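Local coordinates for protein fervidolysin (Fervidobacterium pennivorans, PDB 1R6V) that degrades keratin into peptides as a calcium-binding, subtilisin-like serine endopeptidase, allowing its bacterium to grow on native feathers, at residues A251-A256 and M264-G269; A392-K397 and K408-T413; D416-G419 and D425-Y428; M470-D473 and C477-A480. The protein carries 1 engineered substitution. All blocks are in the same frame, centred on the assembly; numbering follows the deposited sequence.

Contact 1: A251-A256 and M264-G269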
loop_
_atom_site.group_PDB
_atom_site.type_symbol
_atom_site.label_atom_id
_atom_site.label_comp_id
_atom_site.label_asym_id
_atom_site.label_seq_id
_atom_site.Cartn_x
_atom_site.Cartn_y
_atom_site.Cartn_z
ATOM N N ALA A 251 9.064 4.361 -8.976
ATOM C CA ALA A 251 9.852 5.215 -9.871
ATOM C C ALA A 251 8.978 5.731 -11.010
ATOM O O ALA A 251 9.077 6.891 -11.387
ATOM C CB ALA A 251 11.028 4.438 -10.455
ATOM N N GLY A 252 8.143 4.856 -11.575
ATOM C CA GLY A 252 7.263 5.272 -12.663
ATOM C C GLY A 252 6.206 6.280 -12.224
ATOM O O GLY A 252 5.871 7.207 -12.971
ATOM N N ILE A 253 5.676 6.101 -11.016
ATOM C CA ILE A 253 4.657 7.014 -10.484
ATOM C C ILE A 253 5.290 8.365 -10.202
ATOM O O ILE A 253 4.712 9.413 -10.498
ATOM C CB ILE A 253 4.028 6.453 -9.191
ATOM C CG1 ILE A 253 3.057 5.322 -9.561
ATOM C CG2 ILE A 253 3.294 7.557 -8.401
ATOM C CD1 ILE A 253 2.567 4.524 -8.347
ATOM N N ILE A 254 6.494 8.333 -9.650
ATOM C CA ILE A 254 7.203 9.586 -9.373
ATOM C C ILE A 254 7.523 10.307 -10.696
ATOM O O ILE A 254 7.356 11.526 -10.824
ATOM C CB ILE A 254 8.517 9.328 -8.590
ATOM C CG1 ILE A 254 8.254 9.225 -7.078
ATOM C CG2 ILE A 254 9.460 10.535 -8.773
ATOM C CD1 ILE A 254 7.185 8.243 -6.632
ATOM N N TRP A 255 7.996 9.554 -11.684
ATOM C CA TRP A 255 8.320 10.122 -12.985
ATOM C C TRP A 255 7.073 10.777 -13.591
ATOM O O TRP A 255 7.116 11.913 -14.068
ATOM C CB TRP A 255 8.805 9.016 -13.925
ATOM C CG TRP A 255 9.445 9.492 -15.187
ATOM C CD1 TRP A 255 10.785 9.704 -15.409
ATOM C CD2 TRP A 255 8.783 9.783 -16.428
ATOM N NE1 TRP A 255 10.990 10.103 -16.715
ATOM C CE2 TRP A 255 9.780 10.161 -17.359
ATOM C CE3 TRP A 255 7.440 9.765 -16.843
ATOM C CZ2 TRP A 255 9.473 10.515 -18.684
ATOM C CZ3 TRP A 255 7.135 10.120 -18.166
ATOM C CH2 TRP A 255 8.148 10.488 -19.063
ATOM N N ALA A 256 5.955 10.057 -13.568
ATOM C CA ALA A 256 4.715 10.584 -14.143
ATOM C C ALA A 256 4.263 11.865 -13.450
ATOM O O ALA A 256 3.796 12.812 -14.096
ATOM C CB ALA A 256 3.608 9.532 -14.053
ATOM N N MET A 264 -3.985 9.285 -12.893
ATOM C CA MET A 264 -3.385 8.003 -13.310
ATOM C C MET A 264 -4.423 6.905 -13.217
ATOM O O MET A 264 -5.257 6.919 -12.320
ATOM C CB MET A 264 -2.223 7.604 -12.390
ATOM C CG MET A 264 -1.139 8.683 -12.251
ATOM S SD MET A 264 0.488 7.981 -11.704
ATOM C CE MET A 264 1.266 9.500 -11.025
ATOM N N ASN A 265 -4.338 5.943 -14.131
ATOM C CA ASN A 265 -5.266 4.815 -14.155
ATOM C C ASN A 265 -4.482 3.560 -13.745
ATOM O O ASN A 265 -3.436 3.280 -14.319
ATOM C CB ASN A 265 -5.848 4.647 -15.563
ATOM C CG ASN A 265 -6.850 3.502 -15.636
ATOM O OD1 ASN A 265 -6.484 2.342 -15.890
ATOM N ND2 ASN A 265 -8.112 3.818 -15.378
ATOM N N HIS A 266 -4.972 2.851 -12.731
ATOM C CA HIS A 266 -4.327 1.628 -12.219
ATOM C C HIS A 266 -5.294 0.450 -12.145
ATOM O O HIS A 266 -6.366 0.579 -11.550
ATOM C CB HIS A 266 -3.840 1.815 -10.779
ATOM C CG HIS A 266 -2.866 2.932 -10.593
ATOM N ND1 HIS A 266 -1.498 2.757 -10.692
ATOM C CD2 HIS A 266 -3.066 4.241 -10.309
ATOM C CE1 HIS A 266 -0.901 3.921 -10.480
ATOM N NE2 HIS A 266 -1.830 4.835 -10.244
ATOM N N SER A 267 -4.924 -0.692 -12.710
ATOM C CA SER A 267 -5.778 -1.872 -12.581
ATOM C C SER A 267 -4.875 -3.062 -12.311
ATOM O O SER A 267 -4.748 -3.980 -13.130
ATOM C CB SER A 267 -6.611 -2.094 -13.840
ATOM O OG SER A 267 -7.611 -1.083 -13.927
ATOM N N TRP A 268 -4.231 -3.015 -11.152
ATOM C CA TRP A 268 -3.319 -4.053 -10.696
ATOM C C TRP A 268 -3.303 -4.056 -9.178
ATOM O O TRP A 268 -3.808 -3.133 -8.534
ATOM C CB TRP A 268 -1.908 -3.779 -11.220
ATOM C CG TRP A 268 -1.364 -2.403 -10.807
ATOM C CD1 TRP A 268 -1.620 -1.199 -11.412
ATOM C CD2 TRP A 268 -0.512 -2.116 -9.689
ATOM N NE1 TRP A 268 -0.969 -0.176 -10.732
ATOM C CE2 TRP A 268 -0.291 -0.716 -9.675
ATOM C CE3 TRP A 268 0.088 -2.906 -8.693
ATOM C CZ2 TRP A 268 0.501 -0.093 -8.707
ATOM C CZ3 TRP A 268 0.875 -2.285 -7.735
ATOM C CH2 TRP A 268 1.075 -0.889 -7.749
ATOM N N GLY A 269 -2.724 -5.095 -8.593
ATOM C CA GLY A 269 -2.650 -5.125 -7.154
ATOM C C GLY A 269 -2.129 -6.406 -6.562
ATOM O O GLY A 269 -1.826 -7.360 -7.277
#
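Helix 251-256 and strand 264-266 run nearly antiparallel, their short axes at 158° and 11.4 Å apart at closest approach, with Ala256 and Met264 nearest by CA. The gap is filled mainly from the side chains, with the Met264 methyl also reaching a helix carbonyl; no hydrogen bond crosses it. Met264 reaches furthest: its chain is extended beyond CG, which carries the methyl end up against the helix. There CE lies 3.5 Å from Ile253 O, 3.8 Å from Ala256 CB and 3.8 Å from Ile253 CG2, so a single methyl group touches residues on successive turns of the helix. Ile253 divides its branches between two partners, CG2 going to Met264 while CD1 approaches His266 CE1 obliquely at 4.1 Å. The helix and strand belong to the subtilase domain, where strand 263-269 pairs in parallel with 157-162 on one side and 290-294 on the other, and helix 246-258 leads back into it as part of a strand-helix-strand unit. Met291 of strand 290-294 and Phe281 of helix 275-286 add to the apolar surroundings of Ile253. On the strand itself, Trp268 NE1 donates to His266 ND1 over 3.0 Å, at an N-H...N angle of 154°. The indole nitrogen sits at the imidazole edge, in its plane, and should restrain the ring; the His266 side chain is about 7 Å from that of Asp162, the inferred charge-relay aspartate.

Contact 2: A392-K397 and K408-T413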
loop_
_atom_site.group_PDB
_atom_site.type_symbol
_atom_site.label_atom_id
_atom_site.label_comp_id
_atom_site.label_asym_id
_atom_site.label_seq_id
_atom_site.Cartn_x
_atom_site.Cartn_y
_atom_site.Cartn_z
ATOM N N ALA A 392 -10.357 13.375 -16.180
ATOM C CA ALA A 392 -9.603 14.237 -17.081
ATOM C C ALA A 392 -10.459 15.389 -17.610
ATOM O O ALA A 392 -9.977 16.518 -17.715
ATOM C CB ALA A 392 -9.028 13.418 -18.246
ATOM N N VAL A 393 -11.711 15.101 -17.955
ATOM C CA VAL A 393 -12.622 16.146 -18.449
ATOM C C VAL A 393 -12.891 17.152 -17.315
ATOM O O VAL A 393 -12.847 18.373 -17.518
ATOM C CB VAL A 393 -13.960 15.512 -18.990
ATOM C CG1 VAL A 393 -14.945 16.613 -19.437
ATOM C CG2 VAL A 393 -13.639 14.623 -20.205
ATOM N N LEU A 394 -13.124 16.650 -16.107
ATOM C CA LEU A 394 -13.375 17.532 -14.967
ATOM C C LEU A 394 -12.194 18.432 -14.640
ATOM O O LEU A 394 -12.386 19.586 -14.246
ATOM C CB LEU A 394 -13.727 16.724 -13.716
ATOM C CG LEU A 394 -15.015 15.893 -13.790
ATOM C CD1 LEU A 394 -15.169 15.071 -12.520
ATOM C CD2 LEU A 394 -16.229 16.821 -13.960
ATOM N N LEU A 395 -10.978 17.916 -14.791
ATOM C CA LEU A 395 -9.801 18.717 -14.464
ATOM C C LEU A 395 -9.637 19.880 -15.421
ATOM O O LEU A 395 -8.965 20.857 -15.094
ATOM C CB LEU A 395 -8.548 17.839 -14.428
ATOM C CG LEU A 395 -8.529 16.927 -13.188
ATOM C CD1 LEU A 395 -7.378 15.954 -13.291
ATOM C CD2 LEU A 395 -8.420 17.779 -11.910
ATOM N N GLN A 396 -10.238 19.783 -16.604
ATOM C CA GLN A 396 -10.172 20.900 -17.541
ATOM C C GLN A 396 -11.087 22.002 -17.023
ATOM O O GLN A 396 -10.721 23.183 -17.019
ATOM C CB GLN A 396 -10.653 20.509 -18.939
ATOM C CG GLN A 396 -10.692 21.711 -19.887
ATOM C CD GLN A 396 -11.212 21.356 -21.259
ATOM O OE1 GLN A 396 -11.261 20.183 -21.629
ATOM N NE2 GLN A 396 -11.597 22.368 -22.029
ATOM N N LYS A 397 -12.279 21.623 -16.584
ATOM C CA LYS A 397 -13.234 22.608 -16.096
ATOM C C LYS A 397 -12.944 23.159 -14.705
ATOM O O LYS A 397 -13.271 24.310 -14.414
ATOM C CB LYS A 397 -14.654 22.043 -16.121
ATOM C CG LYS A 397 -15.698 23.062 -15.657
ATOM C CD LYS A 397 -17.121 22.621 -15.947
ATOM C CE LYS A 397 -18.121 23.708 -15.533
ATOM N NZ LYS A 397 -19.531 23.324 -15.820
ATOM N N LYS A 408 -15.236 13.546 -4.427
ATOM C CA LYS A 408 -16.563 13.856 -3.898
ATOM C C LYS A 408 -17.529 14.316 -4.968
ATOM O O LYS A 408 -18.728 14.075 -4.858
ATOM C CB LYS A 408 -16.490 14.914 -2.788
ATOM C CG LYS A 408 -15.774 14.451 -1.519
ATOM C CD LYS A 408 -16.308 13.110 -0.957
ATOM C CE LYS A 408 -17.816 13.088 -0.803
ATOM N NZ LYS A 408 -18.260 11.771 -0.220
ATOM N N LEU A 409 -17.031 14.994 -5.995
ATOM C CA LEU A 409 -17.908 15.458 -7.064
ATOM C C LEU A 409 -18.491 14.236 -7.757
ATOM O O LEU A 409 -19.688 14.177 -8.047
ATOM C CB LEU A 409 -17.131 16.308 -8.070
ATOM C CG LEU A 409 -17.933 16.832 -9.274
ATOM C CD1 LEU A 409 -19.241 17.540 -8.827
ATOM C CD2 LEU A 409 -17.059 17.790 -10.054
ATOM N N LEU A 410 -17.640 13.248 -8.022
ATOM C CA LEU A 410 -18.122 12.029 -8.661
ATOM C C LEU A 410 -19.168 11.305 -7.824
ATOM O O LEU A 410 -20.178 10.836 -8.350
ATOM C CB LEU A 410 -16.966 11.057 -8.914
ATOM C CG LEU A 410 -15.894 11.516 -9.893
ATOM C CD1 LEU A 410 -14.867 10.416 -10.005
ATOM C CD2 LEU A 410 -16.480 11.852 -11.220
ATOM N N GLU A 411 -18.915 11.188 -6.522
ATOM C CA GLU A 411 -19.827 10.485 -5.635
ATOM C C GLU A 411 -21.132 11.251 -5.445
ATOM O O GLU A 411 -22.202 10.646 -5.401
ATOM C CB GLU A 411 -19.147 10.226 -4.293
ATOM C CG GLU A 411 -17.975 9.229 -4.410
ATOM C CD GLU A 411 -17.153 9.104 -3.144
ATOM O OE1 GLU A 411 -17.477 9.770 -2.134
ATOM O OE2 GLU A 411 -16.166 8.332 -3.167
ATOM N N ASN A 412 -21.041 12.576 -5.365
ATOM C CA ASN A 412 -22.232 13.399 -5.187
ATOM C C ASN A 412 -23.140 13.432 -6.412
ATOM O O ASN A 412 -24.337 13.716 -6.278
ATOM C CB ASN A 412 -21.848 14.841 -4.827
ATOM C CG ASN A 412 -21.233 14.956 -3.446
ATOM O OD1 ASN A 412 -21.342 14.046 -2.625
ATOM N ND2 ASN A 412 -20.594 16.091 -3.179
ATOM N N THR A 413 -22.599 13.129 -7.589
ATOM C CA THR A 413 -23.396 13.176 -8.812
ATOM C C THR A 413 -23.676 11.833 -9.465
ATOM O O THR A 413 -24.297 11.773 -10.538
ATOM C CB THR A 413 -22.746 14.113 -9.872
ATOM O OG1 THR A 413 -21.404 13.678 -10.157
ATOM C CG2 THR A 413 -22.708 15.545 -9.369
#
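This is an apolar helix-to-helix contact in the subtilase domain, made by three buried leucines where the C-terminal part of helix 380-397 faces the later turns of helix 403-413. Leu394 comes from the first helix, Leu409 and Leu410 from the second, and Leu394 and Leu409 are the nearest residues by backbone, 9.3 Å between CA atoms. Contact is confined to methyl groups. Leu394 sends CD1 to CD2 of Leu410 at 3.7 Å, and its CD2 lies 4.1 Å from CD2 of Leu409. The two leucines on 408-413 start out differently: CG of Leu409 is anti to the backbone N (chi1 178°), whereas that of Leu410 is anti to the carbonyl carbon (chi1 -64°). Leu409 CD2 thereby faces both branches of Leu394, Leu410 CD2 only the CD1 branch. Ile406 and Ala436 also touch Leu394, while Val387 and Val390 meet Leu410, extending the apolar layer along helix 380-397 and onto helix 433-438. Polar groups of 408-413 are engaged apart from this interface: Lys408 NZ forms a salt bridge with Glu411 OE1 at 2.9 Å, and Thr413 OG1 donates to Leu409 O within its own helix at 2.8 Å. With no hydrogen bond or ion pair across it, the contact rests on dispersion and the exclusion of water, and the methyl contacts by themselves impose little directional preference.

Contact 3: D416-G419 and D425-Y428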
loop_
_atom_site.group_PDB
_atom_site.type_symbol
_atom_site.label_atom_id
_atom_site.label_comp_id
_atom_site.label_asym_id
_atom_site.label_seq_id
_atom_site.Cartn_x
_atom_site.Cartn_y
_atom_site.Cartn_z
ATOM N N ASP A 416 -27.806 6.806 -8.627
ATOM C CA ASP A 416 -28.096 5.755 -7.670
ATOM C C ASP A 416 -29.115 4.818 -8.313
ATOM O O ASP A 416 -30.313 4.935 -8.066
ATOM C CB ASP A 416 -28.671 6.393 -6.402
ATOM C CG ASP A 416 -29.110 5.375 -5.386
ATOM O OD1 ASP A 416 -29.876 5.754 -4.478
ATOM O OD2 ASP A 416 -28.695 4.203 -5.494
ATOM N N PHE A 417 -28.640 3.891 -9.138
ATOM C CA PHE A 417 -29.531 2.974 -9.825
ATOM C C PHE A 417 -30.212 1.962 -8.908
ATOM O O PHE A 417 -31.321 1.507 -9.205
ATOM C CB PHE A 417 -28.781 2.272 -10.968
ATOM C CG PHE A 417 -27.571 1.496 -10.530
ATOM C CD1 PHE A 417 -27.688 0.182 -10.100
ATOM C CD2 PHE A 417 -26.305 2.085 -10.555
ATOM C CE1 PHE A 417 -26.566 -0.540 -9.699
ATOM C CE2 PHE A 417 -25.180 1.375 -10.158
ATOM C CZ PHE A 417 -25.303 0.063 -9.729
ATOM N N ASN A 418 -29.568 1.618 -7.797
ATOM C CA ASN A 418 -30.152 0.676 -6.849
ATOM C C ASN A 418 -31.207 1.322 -5.952
ATOM O O ASN A 418 -32.095 0.637 -5.441
ATOM C CB ASN A 418 -29.075 0.042 -5.971
ATOM C CG ASN A 418 -28.353 -1.082 -6.671
ATOM O OD1 ASN A 418 -28.952 -1.824 -7.457
ATOM N ND2 ASN A 418 -27.067 -1.229 -6.382
ATOM N N GLY A 419 -31.098 2.631 -5.751
ATOM C CA GLY A 419 -32.064 3.336 -4.923
ATOM C C GLY A 419 -31.710 3.398 -3.450
ATOM O O GLY A 419 -32.378 4.091 -2.678
ATOM N N ASP A 425 -21.064 -2.673 -3.167
ATOM C CA ASP A 425 -20.853 -3.205 -4.506
ATOM C C ASP A 425 -20.455 -2.144 -5.530
ATOM O O ASP A 425 -19.481 -2.309 -6.273
ATOM C CB ASP A 425 -22.120 -3.924 -4.983
ATOM C CG ASP A 425 -22.340 -5.241 -4.274
ATOM O OD1 ASP A 425 -23.401 -5.867 -4.482
ATOM O OD2 ASP A 425 -21.445 -5.655 -3.510
ATOM N N THR A 426 -21.203 -1.049 -5.548
ATOM C CA THR A 426 -20.959 0.011 -6.519
ATOM C C THR A 426 -20.766 1.385 -5.906
ATOM O O THR A 426 -20.831 2.397 -6.609
ATOM C CB THR A 426 -22.125 0.085 -7.510
ATOM O OG1 THR A 426 -21.898 1.140 -8.462
ATOM C CG2 THR A 426 -23.419 0.350 -6.759
ATOM N N GLY A 427 -20.517 1.431 -4.606
ATOM C CA GLY A 427 -20.334 2.725 -3.969
ATOM C C GLY A 427 -21.581 3.573 -4.128
ATOM O O GLY A 427 -22.694 3.089 -3.911
ATOM N N TYR A 428 -21.417 4.831 -4.530
ATOM C CA TYR A 428 -22.561 5.724 -4.676
ATOM C C TYR A 428 -23.345 5.594 -5.982
ATOM O O TYR A 428 -24.313 6.322 -6.196
ATOM C CB TYR A 428 -22.115 7.175 -4.456
ATOM C CG TYR A 428 -21.526 7.382 -3.076
ATOM C CD1 TYR A 428 -20.174 7.164 -2.839
ATOM C CD2 TYR A 428 -22.332 7.736 -1.991
ATOM C CE1 TYR A 428 -19.633 7.294 -1.560
ATOM C CE2 TYR A 428 -21.799 7.863 -0.704
ATOM C CZ TYR A 428 -20.448 7.640 -0.498
ATOM O OH TYR A 428 -19.909 7.746 0.765
#
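The CG2 methyl of Thr426 lies only 3.5 Å from CZ of the Phe417 ring, so that two stretches without regular secondary structure meet chiefly through one aromatic side chain and one threonine. The two side chains approach from opposite directions, and the methyl reaches the ring obliquely. Thr426 OG1 comes close as well, 3.7 Å from Phe417 CE2. Phe417 holds its CG between the backbone N and the carbonyl carbon (chi1 59°), a less favoured position that carries the far end of the ring to Thr426. Asn418 ND2 reaches the same methyl at 4.0 Å, but its polar partner is Asp423 OD2, in the loop between the two segments; Asp423 OD1 in turn accepts from Thr426 N. At the other end the backbones draw together, Asp416 CA lying 4.1 Å from Tyr428 O. Asp416 OD2 accepts from Gly419 N at 2.9 Å in an Asx motif, with an N-H...O angle of 136° and the donor well above the carboxylate plane. Gly419 has backbone angles that call for glycine. The whole loop follows helix 403-413 and precedes helix 433-438, with Leu319 of strand 314-322 packing against both Phe417 and Thr426, and Tyr428 making a backbone hydrogen bond to Ser339 of strand 338-343.

Contact 4: M470-D473 and C477-A480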
loop_
_atom_site.group_PDB
_atom_site.type_symbol
_atom_site.label_atom_id
_atom_site.label_comp_id
_atom_site.label_asym_id
_atom_site.label_seq_id
_atom_site.Cartn_x
_atom_site.Cartn_y
_atom_site.Cartn_z
ATOM N N MET A 470 -10.551 3.158 10.298
ATOM C CA MET A 470 -11.588 4.191 10.436
ATOM C C MET A 470 -12.855 3.555 9.892
ATOM O O MET A 470 -12.991 3.363 8.692
ATOM C CB MET A 470 -11.215 5.448 9.636
ATOM C CG MET A 470 -9.844 6.027 10.005
ATOM S SD MET A 470 -9.340 7.507 9.051
ATOM C CE MET A 470 -10.703 8.739 9.593
ATOM N N MET A 471 -13.775 3.224 10.791
ATOM C CA MET A 471 -14.997 2.541 10.411
ATOM C C MET A 471 -16.246 3.383 10.625
ATOM O O MET A 471 -16.252 4.315 11.429
ATOM C CB MET A 471 -15.110 1.249 11.228
ATOM C CG MET A 471 -13.793 0.478 11.349
ATOM S SD MET A 471 -13.920 -1.100 12.307
ATOM C CE MET A 471 -14.330 -2.182 10.961
ATOM N N ARG A 472 -17.291 3.039 9.893
ATOM C CA ARG A 472 -18.577 3.724 10.008
ATOM C C ARG A 472 -19.639 2.848 9.366
ATOM O O ARG A 472 -19.328 1.997 8.539
ATOM C CB ARG A 472 -18.519 5.095 9.338
ATOM C CG ARG A 472 -17.839 5.095 7.991
ATOM C CD ARG A 472 -17.827 6.490 7.406
ATOM N NE ARG A 472 -17.101 6.541 6.146
ATOM C CZ ARG A 472 -17.075 7.602 5.352
ATOM N NH1 ARG A 472 -17.742 8.699 5.690
ATOM N NH2 ARG A 472 -16.375 7.566 4.228
ATOM N N ASP A 473 -20.892 3.058 9.762
ATOM C CA ASP A 473 -22.022 2.272 9.267
ATOM C C ASP A 473 -22.205 2.327 7.762
ATOM O O ASP A 473 -22.559 1.328 7.131
ATOM C CB ASP A 473 -23.316 2.743 9.937
ATOM C CG ASP A 473 -23.357 2.423 11.410
ATOM O OD1 ASP A 473 -24.352 2.799 12.063
ATOM O OD2 ASP A 473 -22.401 1.796 11.915
ATOM N N CYS A 477 -14.709 2.911 4.443
ATOM C CA CYS A 477 -13.898 2.787 5.639
ATOM C C CYS A 477 -12.474 2.978 5.138
ATOM O O CYS A 477 -12.219 2.846 3.940
ATOM C CB CYS A 477 -14.064 1.405 6.263
ATOM S SG CYS A 477 -15.753 1.156 6.934
ATOM N N TYR A 478 -11.556 3.290 6.042
ATOM C CA TYR A 478 -10.171 3.497 5.642
ATOM C C TYR A 478 -9.249 2.709 6.547
ATOM O O TYR A 478 -9.604 2.380 7.677
ATOM C CB TYR A 478 -9.810 4.984 5.706
ATOM C CG TYR A 478 -10.658 5.855 4.792
ATOM C CD1 TYR A 478 -11.633 6.704 5.319
ATOM C CD2 TYR A 478 -10.475 5.833 3.408
ATOM C CE1 TYR A 478 -12.411 7.519 4.484
ATOM C CE2 TYR A 478 -11.241 6.644 2.561
ATOM C CZ TYR A 478 -12.203 7.486 3.113
ATOM O OH TYR A 478 -12.933 8.309 2.294
ATOM N N TYR A 479 -8.055 2.405 6.051
ATOM C CA TYR A 479 -7.101 1.641 6.837
ATOM C C TYR A 479 -5.681 2.060 6.496
ATOM O O TYR A 479 -5.384 2.367 5.347
ATOM C CB TYR A 479 -7.287 0.146 6.548
ATOM C CG TYR A 479 -6.232 -0.765 7.157
ATOM C CD1 TYR A 479 -5.020 -1.003 6.500
ATOM C CD2 TYR A 479 -6.449 -1.389 8.381
ATOM C CE1 TYR A 479 -4.049 -1.845 7.057
ATOM C CE2 TYR A 479 -5.484 -2.234 8.945
ATOM C CZ TYR A 479 -4.291 -2.455 8.279
ATOM O OH TYR A 479 -3.342 -3.281 8.849
ATOM N N ALA A 480 -4.815 2.084 7.500
ATOM C CA ALA A 480 -3.406 2.416 7.300
ATOM C C ALA A 480 -2.611 1.943 8.505
ATOM O O ALA A 480 -3.147 1.772 9.596
ATOM C CB ALA A 480 -3.217 3.916 7.119
#
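A beta hairpin in the first of the two sandwich domains, which is Ig-like, brings strand 466-471 back on itself as strand 478-481, an edge strand of a four-stranded antiparallel sheet. Met470 and Tyr478 form a hydrogen-bonded antiparallel pair: Met470 N donates to Tyr478 O at 2.9 Å and 173°, and Tyr478 N returns the bond to Met470 O at 3.0 Å and 159°. Their side chains leave on the same face of the sheet, CB to CB 4.2 Å, where Tyr498, Phe490 and Ile493 cover Met470. Cys477 tucks in next to the pair, its CB 3.3 Å from Met470 O and its SG 3.8 Å from Met471 CA; its N is hydrogen-bonded to Asp336 OD2, linking the hairpin to the catalytic domain. Arg472 turns its end toward the other strand. Its CG sits between the backbone N and the carbonyl carbon (chi1 44°), from where the extended chain carries the guanidinium obliquely to the Tyr478 ring, NH2 at 4.0 Å from CE1. Tyr478 OH is hydrogen-bonded to Asp494 N, so tyrosine and arginine converge on one residue of strand 487-494. The two backbone bonds set the register at this end of the hairpin, whose pairing continues with Ala480 and Val468. Held by a salt bridge from NH2 to Asp494 OD2 and a hydrogen bond from NE to Ser476 O, the guanidinium should stay beside the tyrosine.

Along the chain the four contacts follow in series, each closing its own short loop before the next opens, and none nests or crosses. Contact 1 ties helix 246-258 to strand 263-269 in the buried interior of the catalytic domain. Further on, contact 2 joins helices 380-397 and 403-413, and contact 3 closes the loop leading on to helix 433-438. Those two touch directly, Glu411 OE1 lying 3.3 Å from Tyr428 CE1 in simple packing. Contact 4 belongs to the sandwich domain; its nearest atoms are about 5 Å from contact 3 and about 6 Å from contact 2. Contact 1 touches none of the others, its centre lying 21 to 28 Å from theirs.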